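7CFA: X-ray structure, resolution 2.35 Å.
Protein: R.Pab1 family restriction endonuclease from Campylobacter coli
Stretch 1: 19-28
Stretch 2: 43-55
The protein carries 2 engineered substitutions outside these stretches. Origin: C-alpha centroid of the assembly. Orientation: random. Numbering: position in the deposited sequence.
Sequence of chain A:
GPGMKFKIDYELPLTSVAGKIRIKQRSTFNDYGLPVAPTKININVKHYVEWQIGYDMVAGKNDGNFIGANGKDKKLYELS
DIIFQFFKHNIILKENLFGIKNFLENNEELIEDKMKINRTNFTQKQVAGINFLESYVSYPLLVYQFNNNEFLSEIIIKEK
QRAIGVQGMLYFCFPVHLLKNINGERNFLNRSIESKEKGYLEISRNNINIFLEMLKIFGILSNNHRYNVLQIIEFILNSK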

# COMPACT_ATOMS: atom_id res chain seq x y z
N GLY A 19 -12.94 -1.81 3.14
CA GLY A 19 -13.31 -3.15 3.54
C GLY A 19 -12.70 -4.22 2.66
O GLY A 19 -11.85 -3.93 1.81
N LYS A 20 -13.15 -5.46 2.86
CA LYS A 20 -12.62 -6.61 2.14
C LYS A 20 -13.14 -6.70 0.71
O LYS A 20 -12.53 -7.39 -0.11
CB LYS A 20 -12.96 -7.90 2.89
CG LYS A 20 -12.30 -8.03 4.25
CD LYS A 20 -13.08 -8.96 5.16
CE LYS A 20 -13.22 -10.35 4.57
NZ LYS A 20 -11.92 -11.07 4.48
N ILE A 21 -14.24 -6.02 0.39
CA ILE A 21 -14.84 -6.05 -0.94
C ILE A 21 -14.61 -4.70 -1.60
O ILE A 21 -14.95 -3.66 -1.04
CB ILE A 21 -16.35 -6.37 -0.88
CG1 ILE A 21 -16.60 -7.66 -0.10
CG2 ILE A 21 -16.91 -6.48 -2.29
CD1 ILE A 21 -16.10 -8.89 -0.80
N ARG A 22 -14.03 -4.73 -2.80
CA ARG A 22 -13.83 -3.53 -3.59
C ARG A 22 -14.23 -3.81 -5.03
O ARG A 22 -14.14 -4.94 -5.51
CB ARG A 22 -12.38 -3.03 -3.53
CG ARG A 22 -11.92 -2.62 -2.13
CD ARG A 22 -10.57 -1.91 -2.15
NE ARG A 22 -9.50 -2.77 -2.66
CZ ARG A 22 -8.21 -2.43 -2.64
NH1 ARG A 22 -7.83 -1.27 -2.14
NH2 ARG A 22 -7.30 -3.27 -3.12
N ILE A 23 -14.68 -2.76 -5.72
CA ILE A 23 -15.09 -2.84 -7.12
C ILE A 23 -14.07 -2.09 -7.96
O ILE A 23 -13.76 -0.92 -7.67
CB ILE A 23 -16.50 -2.26 -7.33
CG1 ILE A 23 -17.50 -2.94 -6.39
CG2 ILE A 23 -16.93 -2.44 -8.78
CD1 ILE A 23 -17.63 -4.43 -6.61
N LYS A 24 -13.55 -2.75 -8.98
CA LYS A 24 -12.55 -2.17 -9.87
C LYS A 24 -12.95 -2.44 -11.32
O LYS A 24 -13.86 -3.22 -11.60
CB LYS A 24 -11.15 -2.73 -9.59
CG LYS A 24 -11.03 -4.24 -9.78
CD LYS A 24 -9.63 -4.73 -9.45
CE LYS A 24 -9.53 -6.24 -9.61
NZ LYS A 24 -8.17 -6.74 -9.25
N GLN A 25 -12.24 -1.79 -12.24
CA GLN A 25 -12.48 -1.93 -13.67
C GLN A 25 -11.21 -2.45 -14.33
O GLN A 25 -10.15 -1.81 -14.22
CB GLN A 25 -12.92 -0.61 -14.29
CG GLN A 25 -13.29 -0.70 -15.77
CD GLN A 25 -13.96 0.56 -16.28
OE1 GLN A 25 -14.46 1.37 -15.51
NE2 GLN A 25 -13.96 0.73 -17.60
N ARG A 26 -11.31 -3.59 -15.00
CA ARG A 26 -10.15 -4.23 -15.62
C ARG A 26 -9.82 -3.53 -16.93
O ARG A 26 -10.66 -3.47 -17.84
CB ARG A 26 -10.42 -5.71 -15.85
CG ARG A 26 -9.18 -6.53 -16.19
CD ARG A 26 -9.52 -8.01 -16.26
NE ARG A 26 -8.32 -8.84 -16.37
CZ ARG A 26 -8.33 -10.17 -16.42
NH1 ARG A 26 -9.48 -10.83 -16.36
NH2 ARG A 26 -7.19 -10.84 -16.52
N SER A 27 -8.60 -2.99 -17.03
CA SER A 27 -8.17 -2.26 -18.22
C SER A 27 -7.65 -3.25 -19.26
O SER A 27 -6.44 -3.38 -19.51
CB SER A 27 -7.11 -1.23 -17.86
OG SER A 27 -7.61 -0.29 -16.93
N THR A 28 -8.59 -3.95 -19.88
CA THR A 28 -8.31 -4.95 -20.92
C THR A 28 -7.25 -5.96 -20.48
O THR A 28 -7.57 -6.98 -19.88
CB THR A 28 -7.85 -4.28 -22.24
OG1 THR A 28 -6.60 -3.61 -22.03
CG2 THR A 28 -8.89 -3.28 -22.71
N ILE A 43 -22.48 -0.38 -14.55
CA ILE A 43 -21.57 -1.51 -14.53
C ILE A 43 -21.50 -2.11 -15.93
O ILE A 43 -22.53 -2.36 -16.56
CB ILE A 43 -22.05 -2.56 -13.51
CG1 ILE A 43 -21.96 -1.99 -12.09
CG2 ILE A 43 -21.25 -3.85 -13.65
CD1 ILE A 43 -20.54 -1.66 -11.65
N ASN A 44 -20.28 -2.34 -16.40
CA ASN A 44 -20.04 -2.99 -17.68
C ASN A 44 -19.27 -4.30 -17.46
O ASN A 44 -19.06 -4.73 -16.32
CB ASN A 44 -19.30 -2.05 -18.63
CG ASN A 44 -18.03 -1.50 -18.02
OD1 ASN A 44 -17.04 -2.21 -17.84
ND2 ASN A 44 -18.04 -0.21 -17.69
N VAL A 45 -18.84 -4.92 -18.56
CA VAL A 45 -18.19 -6.22 -18.47
C VAL A 45 -16.80 -6.14 -17.85
O VAL A 45 -16.26 -7.16 -17.41
CB VAL A 45 -18.10 -6.86 -19.87
CG1 VAL A 45 -19.49 -7.12 -20.41
CG2 VAL A 45 -17.32 -5.96 -20.81
N LYS A 46 -16.21 -4.95 -17.79
CA LYS A 46 -14.88 -4.79 -17.23
C LYS A 46 -14.89 -4.56 -15.72
O LYS A 46 -13.82 -4.57 -15.10
CB LYS A 46 -14.15 -3.63 -17.92
CG LYS A 46 -13.85 -3.88 -19.39
CD LYS A 46 -13.15 -2.69 -20.02
CE LYS A 46 -12.87 -2.94 -21.50
NZ LYS A 46 -12.21 -1.77 -22.15
N HIS A 47 -16.06 -4.37 -15.11
CA HIS A 47 -16.14 -4.19 -13.67
C HIS A 47 -16.00 -5.53 -12.97
O HIS A 47 -16.73 -6.48 -13.27
CB HIS A 47 -17.45 -3.51 -13.28
CG HIS A 47 -17.46 -2.04 -13.51
ND1 HIS A 47 -17.94 -1.47 -14.67
CD2 HIS A 47 -17.04 -1.01 -12.73
CE1 HIS A 47 -17.82 -0.15 -14.60
NE2 HIS A 47 -17.28 0.15 -13.43
N TYR A 48 -15.06 -5.61 -12.03
CA TYR A 48 -14.78 -6.82 -11.28
C TYR A 48 -14.98 -6.58 -9.79
O TYR A 48 -14.87 -5.46 -9.31
CB TYR A 48 -13.34 -7.31 -11.53
CG TYR A 48 -13.17 -8.18 -12.75
CD1 TYR A 48 -13.32 -7.65 -14.03
CD2 TYR A 48 -12.84 -9.52 -12.63
CE1 TYR A 48 -13.15 -8.44 -15.15
CE2 TYR A 48 -12.67 -10.32 -13.74
CZ TYR A 48 -12.83 -9.78 -15.00
OH TYR A 48 -12.67 -10.57 -16.11
N VAL A 49 -15.27 -7.66 -9.08
CA VAL A 49 -15.29 -7.65 -7.62
C VAL A 49 -13.92 -8.09 -7.13
O VAL A 49 -13.38 -9.10 -7.59
CB VAL A 49 -16.40 -8.58 -7.08
CG1 VAL A 49 -16.34 -8.63 -5.56
CG2 VAL A 49 -17.76 -8.11 -7.55
N GLU A 50 -13.35 -7.32 -6.20
CA GLU A 50 -12.10 -7.69 -5.55
C GLU A 50 -12.40 -8.07 -4.11
O GLU A 50 -12.87 -7.24 -3.33
CB GLU A 50 -11.09 -6.54 -5.61
CG GLU A 50 -9.66 -6.98 -5.32
CD GLU A 50 -8.68 -5.83 -5.29
OE1 GLU A 50 -8.78 -4.99 -4.37
OE2 GLU A 50 -7.82 -5.76 -6.19
N TRP A 51 -12.12 -9.32 -3.76
CA TRP A 51 -12.49 -9.89 -2.47
C TRP A 51 -11.23 -10.42 -1.79
O TRP A 51 -10.70 -11.47 -2.18
CB TRP A 51 -13.53 -11.00 -2.65
CG TRP A 51 -14.05 -11.62 -1.38
CD1 TRP A 51 -13.76 -11.26 -0.10
CD2 TRP A 51 -14.96 -12.73 -1.29
NE1 TRP A 51 -14.43 -12.07 0.79
CE2 TRP A 51 -15.17 -12.98 0.08
CE3 TRP A 51 -15.61 -13.53 -2.24
CZ2 TRP A 51 -16.01 -14.00 0.52
CZ3 TRP A 51 -16.44 -14.54 -1.79
CH2 TRP A 51 -16.63 -14.77 -0.42
N GLN A 52 -10.75 -9.70 -0.77
CA GLN A 52 -9.62 -10.16 0.04
C GLN A 52 -10.16 -11.21 1.01
O GLN A 52 -10.46 -10.94 2.18
CB GLN A 52 -8.96 -9.00 0.77
CG GLN A 52 -7.69 -9.40 1.51
CD GLN A 52 -7.03 -8.23 2.22
OE1 GLN A 52 -7.57 -7.13 2.27
NE2 GLN A 52 -5.85 -8.48 2.78
N ILE A 53 -10.26 -12.43 0.52
CA ILE A 53 -10.96 -13.50 1.22
C ILE A 53 -10.01 -14.18 2.19
O ILE A 53 -8.81 -14.33 1.92
CB ILE A 53 -11.56 -14.50 0.21
CG1 ILE A 53 -12.41 -15.55 0.92
CG2 ILE A 53 -10.45 -15.16 -0.61
CD1 ILE A 53 -13.10 -16.49 -0.03
N GLY A 54 -10.54 -14.60 3.34
CA GLY A 54 -9.81 -15.37 4.31
C GLY A 54 -10.31 -16.80 4.41
O GLY A 54 -11.28 -17.20 3.76
N TYR A 55 -9.62 -17.58 5.24
CA TYR A 55 -10.01 -18.96 5.49
C TYR A 55 -10.24 -19.28 6.96
O TYR A 55 -10.67 -20.40 7.27
CB TYR A 55 -8.96 -19.93 4.91
CG TYR A 55 -7.55 -19.74 5.44
CD1 TYR A 55 -7.19 -20.23 6.69
CD2 TYR A 55 -6.58 -19.09 4.69
CE1 TYR A 55 -5.91 -20.06 7.18
CE2 TYR A 55 -5.30 -18.92 5.17
CZ TYR A 55 -4.97 -19.41 6.42
OH TYR A 55 -3.69 -19.25 6.91

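How do the two backbones fit together? They run antiparallel as neighbouring strands, Ile21 opposite Trp51 and Gln25 opposite His47. Arg22 and Glu50 exchange two hydrogen bonds, Arg22 N to Glu50 O at 2.8 Å and Glu50 N to Arg22 O at 2.6 Å; Lys24 and Tyr48 do the same. The ladder continues past these pairs, with Gln52 N to Lys20 O at 3.0 Å at one end and Arg26 N to Lys46 O at 2.7 Å at the other. Between the bonded pairs the chains draw close enough for CA-H...O contacts, such as Ile23 CA to Tyr48 O at 3.4 Å.

What fills the hollows on the face carrying Ile21, Ile23 and Gln25? The methyl tip of Ile21 sits over the flat indole, CD1 lying 3.4 Å from Trp51 CD1 in a CH-pi contact with the five-membered ring. The other branch of Ile21 reaches Val49, with Ile21 CG2 4.0 Å from Val49 CG1, while Ile23 CD1 meets Val49 CG2 at 3.8 Å. Val49 thus touches both isoleucines with its methyls, CG1 meeting Ile21 and CG2 meeting Ile23. Farther along, the Gln25 amide lies over one face of the His47 ring.

What joins the side chains on the other face? Glu50 reaches between two cations. Arg22 NH2 approaches Glu50 OE1 at 2.6 Å, near the guanidinium plane, and Lys24, its chain extended beyond CB, brings NZ to Glu50 OE2 at 3.2 Å. Both are salt bridges, so each carboxylate oxygen has a positive partner. Beyond them, Arg26 NH1 donates to Tyr48 OH at 3.2 Å.

How are the ends shaped? Lys20 curls, with chi3 and chi4 both p, so that NZ bonds Gln52 O at 2.7 Å. At the other end, a type I turn from Asn44 to His47 leads into the strand, braced by Asn44 N bonding His47 ND1 at 3.0 Å.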